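Local coordinates for protein 4-hydroxyphenylpyruvate dioxygenase (Pseudomonas putida, PDB 5HMQ) that converts 3-dehydroshikimate to protocatechuate with the help of a divalent metal ion, in a TIM-barrel domain fused to a dioxygenase-like domain, at residues R5-S11 / L238-N244; E21-A26 / T252-A257; D29-E35 / I57-Q63. All coordinates share one frame; numbering follows the deposited sequence.

Contact 1 of 3, residues R5-S11 / L238-N244. With MG (magnesium ion), chain K.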
loop_
_atom_site.group_PDB
_atom_site.type_symbol
_atom_site.label_atom_id
_atom_site.label_comp_id
_atom_site.label_asym_id
_atom_site.label_seq_id
_atom_site.Cartn_x
_atom_site.Cartn_y
_atom_site.Cartn_z
ATOM N N ARG C 5 -15.952 22.171 4.285
ATOM C CA ARG C 5 -14.827 21.341 3.882
ATOM C C ARG C 5 -15.341 20.137 3.105
ATOM O O ARG C 5 -16.162 19.369 3.615
ATOM C CB ARG C 5 -14.020 20.900 5.103
ATOM C CG ARG C 5 -13.461 22.069 5.894
ATOM C CD ARG C 5 -12.617 21.605 7.060
ATOM N NE ARG C 5 -12.252 22.716 7.933
ATOM C CZ ARG C 5 -12.718 22.871 9.169
ATOM N NH1 ARG C 5 -13.555 21.976 9.677
ATOM N NH2 ARG C 5 -12.339 23.908 9.900
ATOM N N SER C 6 -14.859 19.968 1.880
ATOM C CA SER C 6 -15.295 18.868 1.034
ATOM C C SER C 6 -14.071 18.149 0.473
ATOM O O SER C 6 -12.928 18.600 0.617
ATOM C CB SER C 6 -16.206 19.367 -0.108
ATOM O OG SER C 6 -15.609 20.434 -0.816
ATOM N N ILE C 7 -14.314 17.004 -0.152
ATOM C CA ILE C 7 -13.268 16.241 -0.823
ATOM C C ILE C 7 -13.894 15.505 -1.999
ATOM O O ILE C 7 -15.009 14.985 -1.900
ATOM C CB ILE C 7 -12.563 15.273 0.155
ATOM C CG1 ILE C 7 -11.522 14.415 -0.582
ATOM C CG2 ILE C 7 -13.574 14.409 0.886
ATOM C CD1 ILE C 7 -10.672 13.568 0.351
ATOM N N ALA C 8 -13.184 15.485 -3.126
ATOM C CA ALA C 8 -13.677 14.770 -4.298
ATOM C C ALA C 8 -13.556 13.263 -4.094
ATOM O O ALA C 8 -12.580 12.773 -3.518
ATOM C CB ALA C 8 -12.914 15.195 -5.552
ATOM N N THR C 9 -14.565 12.525 -4.565
ATOM C CA THR C 9 -14.557 11.073 -4.402
ATOM C C THR C 9 -13.402 10.423 -5.149
ATOM O O THR C 9 -12.962 9.329 -4.779
ATOM C CB THR C 9 -15.885 10.476 -4.867
ATOM O OG1 THR C 9 -16.180 10.934 -6.191
ATOM C CG2 THR C 9 -17.008 10.858 -3.928
ATOM N N VAL C 10 -12.900 11.069 -6.203
ATOM C CA VAL C 10 -11.760 10.530 -6.936
ATOM C C VAL C 10 -10.503 10.488 -6.072
ATOM O O VAL C 10 -9.536 9.805 -6.421
ATOM C CB VAL C 10 -11.533 11.344 -8.229
ATOM C CG1 VAL C 10 -10.872 12.679 -7.922
ATOM C CG2 VAL C 10 -10.725 10.540 -9.243
ATOM N N SER C 11 -10.496 11.196 -4.938
ATOM C CA SER C 11 -9.355 11.190 -4.030
ATOM C C SER C 11 -9.263 9.922 -3.192
ATOM O O SER C 11 -8.255 9.728 -2.504
ATOM C CB SER C 11 -9.411 12.408 -3.101
ATOM O OG SER C 11 -9.533 13.611 -3.840
ATOM N N LEU C 238 -14.074 24.711 0.678
ATOM C CA LEU C 238 -12.642 24.430 0.579
ATOM C C LEU C 238 -12.465 22.925 0.443
ATOM O O LEU C 238 -12.785 22.179 1.372
ATOM C CB LEU C 238 -11.885 24.948 1.800
ATOM C CG LEU C 238 -10.381 24.678 1.800
ATOM C CD1 LEU C 238 -9.658 25.524 0.763
ATOM C CD2 LEU C 238 -9.800 24.868 3.191
ATOM N N SER C 239 -11.937 22.479 -0.697
ATOM C CA SER C 239 -12.013 21.071 -1.058
ATOM C C SER C 239 -10.632 20.512 -1.387
ATOM O O SER C 239 -9.623 21.226 -1.412
ATOM C CB SER C 239 -12.960 20.854 -2.241
ATOM O OG SER C 239 -13.250 19.475 -2.405
ATOM N N LEU C 240 -10.615 19.205 -1.642
ATOM C CA LEU C 240 -9.413 18.438 -1.941
ATOM C C LEU C 240 -9.673 17.604 -3.185
ATOM O O LEU C 240 -10.715 16.950 -3.284
ATOM C CB LEU C 240 -9.037 17.520 -0.776
ATOM C CG LEU C 240 -8.710 18.189 0.556
ATOM C CD1 LEU C 240 -8.736 17.158 1.661
ATOM C CD2 LEU C 240 -7.363 18.866 0.485
ATOM N N GLU C 241 -8.726 17.604 -4.121
ATOM C CA GLU C 241 -8.853 16.797 -5.337
ATOM C C GLU C 241 -7.519 16.099 -5.587
ATOM O O GLU C 241 -6.561 16.721 -6.057
ATOM C CB GLU C 241 -9.278 17.631 -6.541
ATOM C CG GLU C 241 -9.610 16.774 -7.760
ATOM C CD GLU C 241 -9.784 17.580 -9.029
ATOM O OE1 GLU C 241 -9.100 18.614 -9.181
ATOM O OE2 GLU C 241 -10.603 17.174 -9.881
ATOM N N ILE C 242 -7.474 14.806 -5.273
ATOM C CA ILE C 242 -6.360 13.930 -5.600
ATOM C C ILE C 242 -6.883 12.865 -6.549
ATOM O O ILE C 242 -8.063 12.504 -6.502
ATOM C CB ILE C 242 -5.786 13.283 -4.317
ATOM C CG1 ILE C 242 -5.352 14.356 -3.327
ATOM C CG2 ILE C 242 -4.637 12.325 -4.628
ATOM C CD1 ILE C 242 -4.479 15.410 -3.922
ATOM N N PHE C 243 -6.013 12.366 -7.423
ATOM C CA PHE C 243 -6.411 11.343 -8.384
ATOM C C PHE C 243 -5.733 10.043 -7.972
ATOM O O PHE C 243 -4.569 9.802 -8.308
ATOM C CB PHE C 243 -6.050 11.755 -9.807
ATOM C CG PHE C 243 -6.757 12.997 -10.273
ATOM C CD1 PHE C 243 -8.114 12.970 -10.563
ATOM C CD2 PHE C 243 -6.067 14.190 -10.422
ATOM C CE1 PHE C 243 -8.772 14.113 -10.987
ATOM C CE2 PHE C 243 -6.718 15.337 -10.849
ATOM C CZ PHE C 243 -8.073 15.299 -11.131
ATOM N N ASN C 244 -6.459 9.211 -7.235
ATOM C CA ASN C 244 -6.028 7.862 -6.909
ATOM C C ASN C 244 -6.733 6.848 -7.809
ATOM O O ASN C 244 -7.529 7.197 -8.684
ATOM C CB ASN C 244 -6.262 7.586 -5.423
ATOM C CG ASN C 244 -5.073 7.997 -4.570
ATOM O OD1 ASN C 244 -4.049 8.440 -5.093
ATOM N ND2 ASN C 244 -5.211 7.877 -3.254
HETATM MG MG MG K . -9.263 20.302 -10.386
HETATM O O HOH W 1 -11.000 19.526 -11.088
HETATM O O HOH W 2 -8.368 19.369 -11.884
#
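Backbone hydrogen bonds carry most of the pairing between Arg-5 to Ser-11 and Leu-238 to Asn-244, whose short strands run roughly parallel, 31° apart. Ser-6 N donates to Leu-238 O at 3.1 Å, and Ala-8 N meets Leu-240 O at 2.9 Å. Between them the bond from Leu-240 N to Ser-6 O is weak. Beyond the strands, Asn-244 N donates to Val-10 O, within the 3-10 turn 9-11.

Here a side chain also takes over part of the pairing. With OG beside its own backbone N (chi1 -54°), Ser-11 accepts a nearly straight bond from Ile-242 N at 2.8 Å. The hydroxyl of Ser-239 probably hydrogen-bonds to Glu-32 OE2, modelled unusually close.

Apolar contacts are few. Ile-7 CG1 lies 4.0 Å from Leu-240 CB, and Val-10 CG2 touches the edge of the Phe-243 ring at CD1, 3.8 Å away.

Glu-241 turns its CB away from segment 5-11, and its extended chain carries OE1 to the magnesium ion at 2.1 Å. OE2 accepts a bond from a metal-bound water and another from Gln-63 NE2, which probably fixes the carboxylate's rotation. Glu-136, Asp-167 and Gln-193 complete the protein ligands. Pairing of first and last strands closes the TIM barrel, with the catalytic metal site at the C-terminal ends of its strands.

Contact 2 of 3, residues E21-A26 / T252-A257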
loop_
_atom_site.group_PDB
_atom_site.type_symbol
_atom_site.label_atom_id
_atom_site.label_comp_id
_atom_site.label_asym_id
_atom_site.label_seq_id
_atom_site.Cartn_x
_atom_site.Cartn_y
_atom_site.Cartn_z
ATOM N N GLU C 21 -19.310 7.164 3.356
ATOM C CA GLU C 21 -19.254 6.936 4.798
ATOM C C GLU C 21 -17.917 7.369 5.378
ATOM O O GLU C 21 -17.876 7.983 6.448
ATOM C CB GLU C 21 -19.543 5.471 5.135
ATOM C CG GLU C 21 -20.993 5.090 4.903
ATOM C CD GLU C 21 -21.221 3.585 5.033
ATOM O OE1 GLU C 21 -20.284 2.880 5.455
ATOM O OE2 GLU C 21 -22.344 3.133 4.775
ATOM N N ALA C 22 -16.816 7.067 4.691
ATOM C CA ALA C 22 -15.507 7.508 5.170
ATOM C C ALA C 22 -15.405 9.031 5.187
ATOM O O ALA C 22 -14.847 9.617 6.124
ATOM C CB ALA C 22 -14.399 6.902 4.306
ATOM N N ILE C 23 -15.933 9.688 4.151
ATOM C CA ILE C 23 -15.888 11.147 4.086
ATOM C C ILE C 23 -16.642 11.756 5.264
ATOM O O ILE C 23 -16.156 12.683 5.922
ATOM C CB ILE C 23 -16.454 11.635 2.739
ATOM C CG1 ILE C 23 -15.505 11.268 1.596
ATOM C CG2 ILE C 23 -16.694 13.132 2.767
ATOM C CD1 ILE C 23 -16.107 11.440 0.220
ATOM N N ALA C 24 -17.832 11.228 5.558
ATOM C CA ALA C 24 -18.603 11.729 6.693
ATOM C C ALA C 24 -17.920 11.402 8.016
ATOM O O ALA C 24 -17.851 12.256 8.910
ATOM C CB ALA C 24 -20.020 11.156 6.664
ATOM N N ALA C 25 -17.421 10.171 8.163
ATOM C CA ALA C 25 -16.778 9.769 9.412
ATOM C C ALA C 25 -15.542 10.608 9.711
ATOM O O ALA C 25 -15.201 10.814 10.881
ATOM C CB ALA C 25 -16.413 8.287 9.362
ATOM N N ALA C 26 -14.855 11.092 8.677
ATOM C CA ALA C 26 -13.667 11.911 8.873
ATOM C C ALA C 26 -13.992 13.336 9.303
ATOM O O ALA C 26 -13.081 14.065 9.711
ATOM C CB ALA C 26 -12.829 11.938 7.592
ATOM N N THR C 252 -9.455 3.681 2.520
ATOM C CA THR C 252 -10.467 4.723 2.369
ATOM C C THR C 252 -10.552 5.607 3.609
ATOM O O THR C 252 -10.551 6.840 3.509
ATOM C CB THR C 252 -11.823 4.083 2.072
ATOM O OG1 THR C 252 -11.668 3.099 1.040
ATOM C CG2 THR C 252 -12.813 5.135 1.602
ATOM N N ARG C 253 -10.636 4.991 4.790
ATOM C CA ARG C 253 -10.881 5.757 6.008
ATOM C C ARG C 253 -9.677 6.608 6.392
ATOM O O ARG C 253 -9.831 7.784 6.744
ATOM C CB ARG C 253 -11.263 4.813 7.147
ATOM C CG ARG C 253 -12.596 4.119 6.926
ATOM C CD ARG C 253 -13.614 4.520 7.979
ATOM N NE ARG C 253 -14.972 4.180 7.569
ATOM C CZ ARG C 253 -16.038 4.271 8.356
ATOM N NH1 ARG C 253 -15.907 4.685 9.610
ATOM N NH2 ARG C 253 -17.236 3.942 7.890
ATOM N N GLN C 254 -8.470 6.038 6.333
ATOM C CA GLN C 254 -7.288 6.807 6.708
ATOM C C GLN C 254 -6.995 7.905 5.695
ATOM O O GLN C 254 -6.524 8.985 6.069
ATOM C CB GLN C 254 -6.079 5.885 6.877
ATOM C CG GLN C 254 -5.767 5.573 8.334
ATOM C CD GLN C 254 -5.425 6.821 9.133
ATOM O OE1 GLN C 254 -4.744 7.722 8.637
ATOM N NE2 GLN C 254 -5.913 6.888 10.367
ATOM N N ASN C 255 -7.253 7.648 4.410
ATOM C CA ASN C 255 -7.106 8.710 3.421
ATOM C C ASN C 255 -8.073 9.852 3.704
ATOM O O ASN C 255 -7.703 11.029 3.604
ATOM C CB ASN C 255 -7.315 8.164 2.009
ATOM C CG ASN C 255 -6.091 7.446 1.471
ATOM O OD1 ASN C 255 -5.012 7.508 2.058
ATOM N ND2 ASN C 255 -6.251 6.775 0.336
ATOM N N ALA C 256 -9.320 9.525 4.055
ATOM C CA ALA C 256 -10.292 10.565 4.377
ATOM C C ALA C 256 -9.881 11.333 5.625
ATOM O O ALA C 256 -9.994 12.564 5.672
ATOM C CB ALA C 256 -11.680 9.951 4.558
ATOM N N ALA C 257 -9.395 10.623 6.647
ATOM C CA ALA C 257 -8.943 11.292 7.862
ATOM C C ALA C 257 -7.732 12.174 7.585
ATOM O O ALA C 257 -7.659 13.309 8.072
ATOM C CB ALA C 257 -8.624 10.261 8.945
#
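Ala-22 and Ala-256 form the centre of a close helix-helix contact, their CB atoms 4.1 Å apart. The axes of helices 21-25 and 252-257 approach to 8.4 Å and cross at -40°, a separation that small side chains permit. Around this centre methyl groups meet other methyls and backbone carbonyls. Ala-22 CB meets Thr-252 CG2 at 3.6 Å, while the Thr-252 hydroxyl bonds to Ser-13 O. Ala-26 presses its methyl against the other helix, 3.8 Å from Ala-256 CB and 3.5 Å from Ala-256 O. In return, Ala-256 CB rests on Ala-22 O, so each helix sets methyl groups against the other's backbone.

The second kind of contact belongs to Arg-253. Its chain bends at chi2 (-116°), bringing the guanidinium across the first helix. Ala-25 CB lies over a face of this flat group, 3.6 Å from NH1, with Glu-21 O over the same group. Charge plays a looser part: Glu-21 OE1 stands 4.0 Å from Arg-253 NH2, beyond salt-bridge range, with the carboxylate and guanidinium planes 84° apart. Arg-253 also packs on Glu-18 of the second subunit, which places this edge of the contact beside the dimer partner.

The chemistry is therefore that of methyl-to-backbone packing, bordered by an arginine whose flat group lies across the helix. Opposite charges probably add a modest attraction, but shape fit between small residues probably sets the helix spacing.

Contact 3 of 3, residues D29-E35 / I57-Q63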
loop_
_atom_site.group_PDB
_atom_site.type_symbol
_atom_site.label_atom_id
_atom_site.label_comp_id
_atom_site.label_asym_id
_atom_site.label_seq_id
_atom_site.Cartn_x
_atom_site.Cartn_y
_atom_site.Cartn_z
ATOM N N ASP C 29 -17.728 18.269 5.608
ATOM C CA ASP C 29 -19.068 18.810 5.439
ATOM C C ASP C 29 -19.668 18.459 4.086
ATOM O O ASP C 29 -20.891 18.311 3.978
ATOM C CB ASP C 29 -19.054 20.334 5.598
ATOM C CG ASP C 29 -18.412 20.780 6.896
ATOM O OD1 ASP C 29 -19.034 20.602 7.965
ATOM O OD2 ASP C 29 -17.285 21.316 6.847
ATOM N N GLY C 30 -18.836 18.312 3.053
ATOM C CA GLY C 30 -19.319 18.134 1.701
ATOM C C GLY C 30 -18.479 17.139 0.926
ATOM O O GLY C 30 -17.475 16.622 1.421
ATOM N N VAL C 31 -18.920 16.871 -0.301
ATOM C CA VAL C 31 -18.245 15.923 -1.180
ATOM C C VAL C 31 -18.459 16.359 -2.621
ATOM O O VAL C 31 -19.556 16.783 -3.000
ATOM C CB VAL C 31 -18.749 14.481 -0.945
ATOM C CG1 VAL C 31 -20.269 14.424 -1.004
ATOM C CG2 VAL C 31 -18.145 13.534 -1.960
ATOM N N GLU C 32 -17.400 16.270 -3.426
ATOM C CA GLU C 32 -17.526 16.387 -4.872
ATOM C C GLU C 32 -17.796 15.000 -5.437
ATOM O O GLU C 32 -17.019 14.067 -5.202
ATOM C CB GLU C 32 -16.270 16.977 -5.516
ATOM C CG GLU C 32 -15.470 17.954 -4.676
ATOM C CD GLU C 32 -14.206 18.422 -5.394
ATOM O OE1 GLU C 32 -14.110 18.226 -6.626
ATOM O OE2 GLU C 32 -13.306 18.980 -4.732
ATOM N N ILE C 33 -18.905 14.855 -6.157
ATOM C CA ILE C 33 -19.239 13.589 -6.798
ATOM C C ILE C 33 -18.510 13.531 -8.137
ATOM O O ILE C 33 -18.828 14.280 -9.063
ATOM C CB ILE C 33 -20.751 13.421 -6.975
ATOM C CG1 ILE C 33 -21.426 13.263 -5.613
ATOM C CG2 ILE C 33 -21.050 12.217 -7.850
ATOM C CD1 ILE C 33 -21.119 11.949 -4.926
ATOM N N PHE C 34 -17.518 12.651 -8.231
ATOM C CA PHE C 34 -16.838 12.389 -9.490
ATOM C C PHE C 34 -17.736 11.506 -10.346
ATOM O O PHE C 34 -18.218 10.471 -9.879
ATOM C CB PHE C 34 -15.490 11.715 -9.220
ATOM C CG PHE C 34 -14.567 11.671 -10.408
ATOM C CD1 PHE C 34 -14.000 12.830 -10.909
ATOM C CD2 PHE C 34 -14.238 10.460 -11.001
ATOM C CE1 PHE C 34 -13.140 12.789 -11.994
ATOM C CE2 PHE C 34 -13.377 10.410 -12.085
ATOM C CZ PHE C 34 -12.827 11.576 -12.582
ATOM N N GLU C 35 -17.989 11.932 -11.587
ATOM C CA GLU C 35 -19.013 11.275 -12.397
ATOM C C GLU C 35 -18.710 9.796 -12.605
ATOM O O GLU C 35 -19.626 8.965 -12.618
ATOM C CB GLU C 35 -19.157 11.969 -13.752
ATOM C CG GLU C 35 -20.253 11.351 -14.607
ATOM C CD GLU C 35 -20.525 12.122 -15.878
ATOM O OE1 GLU C 35 -19.608 12.817 -16.361
ATOM O OE2 GLU C 35 -21.659 12.024 -16.396
ATOM N N ILE C 57 -23.746 14.952 5.078
ATOM C CA ILE C 57 -22.816 15.678 4.225
ATOM C C ILE C 57 -23.566 16.156 2.991
ATOM O O ILE C 57 -24.489 15.496 2.502
ATOM C CB ILE C 57 -21.588 14.828 3.828
ATOM C CG1 ILE C 57 -22.021 13.567 3.075
ATOM C CG2 ILE C 57 -20.761 14.475 5.056
ATOM C CD1 ILE C 57 -20.864 12.746 2.541
ATOM N N ALA C 58 -23.168 17.322 2.494
ATOM C CA ALA C 58 -23.764 17.901 1.301
ATOM C C ALA C 58 -22.960 17.517 0.065
ATOM O O ALA C 58 -21.765 17.222 0.144
ATOM C CB ALA C 58 -23.842 19.424 1.418
ATOM N N ILE C 59 -23.634 17.492 -1.080
ATOM C CA ILE C 59 -22.966 17.323 -2.366
ATOM C C ILE C 59 -22.673 18.725 -2.888
ATOM O O ILE C 59 -23.559 19.411 -3.398
ATOM C CB ILE C 59 -23.806 16.506 -3.347
ATOM C CG1 ILE C 59 -24.049 15.103 -2.788
ATOM C CG2 ILE C 59 -23.111 16.422 -4.699
ATOM C CD1 ILE C 59 -24.878 14.216 -3.697
ATOM N N THR C 60 -21.421 19.156 -2.750
ATOM C CA THR C 60 -21.042 20.532 -3.038
ATOM C C THR C 60 -20.645 20.767 -4.491
ATOM O O THR C 60 -20.526 21.929 -4.898
ATOM C CB THR C 60 -19.884 20.959 -2.128
ATOM O OG1 THR C 60 -18.743 20.132 -2.388
ATOM C CG2 THR C 60 -20.272 20.815 -0.665
ATOM N N LEU C 61 -20.446 19.710 -5.278
ATOM C CA LEU C 61 -20.010 19.873 -6.659
ATOM C C LEU C 61 -20.186 18.565 -7.413
ATOM O O LEU C 61 -19.976 17.487 -6.852
ATOM C CB LEU C 61 -18.543 20.326 -6.728
ATOM C CG LEU C 61 -17.899 20.390 -8.112
ATOM C CD1 LEU C 61 -18.503 21.501 -8.952
ATOM C CD2 LEU C 61 -16.392 20.556 -7.999
ATOM N N PHE C 62 -20.564 18.673 -8.683
ATOM C CA PHE C 62 -20.559 17.559 -9.618
ATOM C C PHE C 62 -19.509 17.841 -10.683
ATOM O O PHE C 62 -19.440 18.956 -11.208
ATOM C CB PHE C 62 -21.936 17.365 -10.259
ATOM C CG PHE C 62 -21.961 16.314 -11.335
ATOM C CD1 PHE C 62 -21.991 14.970 -11.006
ATOM C CD2 PHE C 62 -21.944 16.671 -12.673
ATOM C CE1 PHE C 62 -22.013 14.000 -11.989
ATOM C CE2 PHE C 62 -21.963 15.707 -13.663
ATOM C CZ PHE C 62 -21.998 14.368 -13.319
ATOM N N GLN C 63 -18.692 16.839 -10.994
ATOM C CA GLN C 63 -17.565 17.036 -11.905
ATOM C C GLN C 63 -17.093 15.707 -12.497
ATOM O O GLN C 63 -17.322 14.650 -11.908
ATOM C CB GLN C 63 -16.413 17.737 -11.173
ATOM C CG GLN C 63 -15.809 16.934 -10.029
ATOM C CD GLN C 63 -14.319 16.695 -10.199
ATOM O OE1 GLN C 63 -13.844 16.432 -11.302
ATOM N NE2 GLN C 63 -13.574 16.791 -9.103
#
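Thr-60 CG2 fills the hollow left by Gly-30, packing against its bare CA at 3.7 Å. This close fit occurs between two parallel strands, 30-34 and 58-63, joined by backbone bonds from Ala-58 N to Asp-29 O through Glu-35 N to Gln-63 O.

On the face bearing Val-31 and Ile-33, branched side chains interlock. Val-31 CG1 sits near both Ile-57 CD1 and Ile-59 CG1, and Ile-33 CG1 lies 3.7 Å from Ile-59 CG2. Farther along, the Phe-62 ring comes back toward the other strand until CZ rests 3.7 Å from Glu-35 CG; OE2 of that glutamate lies in the ring plane at its edge and also makes a salt bridge with Lys-86.

On the other face, Glu-32 runs beside Leu-61, pointing the same way, with OE1 3.5 Å from Leu-61 CD2; its OE2 is directed to Ser-239 OG, a probable hydrogen bond. Gln-63 curls over toward Glu-32: its CG lies between the backbone N and carbonyl carbon (chi1 64°), and the chain bends at chi2. Its NE2 thereby bonds to Glu-32 OE1 at 2.9 Å, nearly along the carboxylate C-O axis, while Gln-63 OE1 meets the edge of the Phe-34 ring, 3.6 Å from CD1. Gln-193 NE2 also binds Glu-32 OE1, and Gln-63 NE2 also donates to Glu-241 OE2, so each member of this second-shell pair supports a metal ligand.

Helices 35-40 and 45-55 connect the strands in a beta-alpha-beta crossover; strand 6-8 flanks the pair beside 30-34, and strand 97-101 beside 58-66.

How the contacts relate
All three contacts belong to the TIM-barrel domain. Contact 1 closes the barrel and contact 3 pairs its next two strands, their centres 9 Å apart; Arg-5 O and Asp-29 N, 2.8 Å apart, probably join them by a hydrogen bond. Toward the metal, Gln-63 of contact 3 is about 6 Å from the magnesium ion at its nearest side-chain atom and holds Glu-241 of contact 1, a catalytic metal ligand. Contact 2 joins the helices following the two strands of contact 1. Its Ile-23 packs inward, with CG1 3.8 Å from Ile-7 CG2 and CD1 3.6 Å from Val-31 CG2, linking the helix layer to both strand pairs.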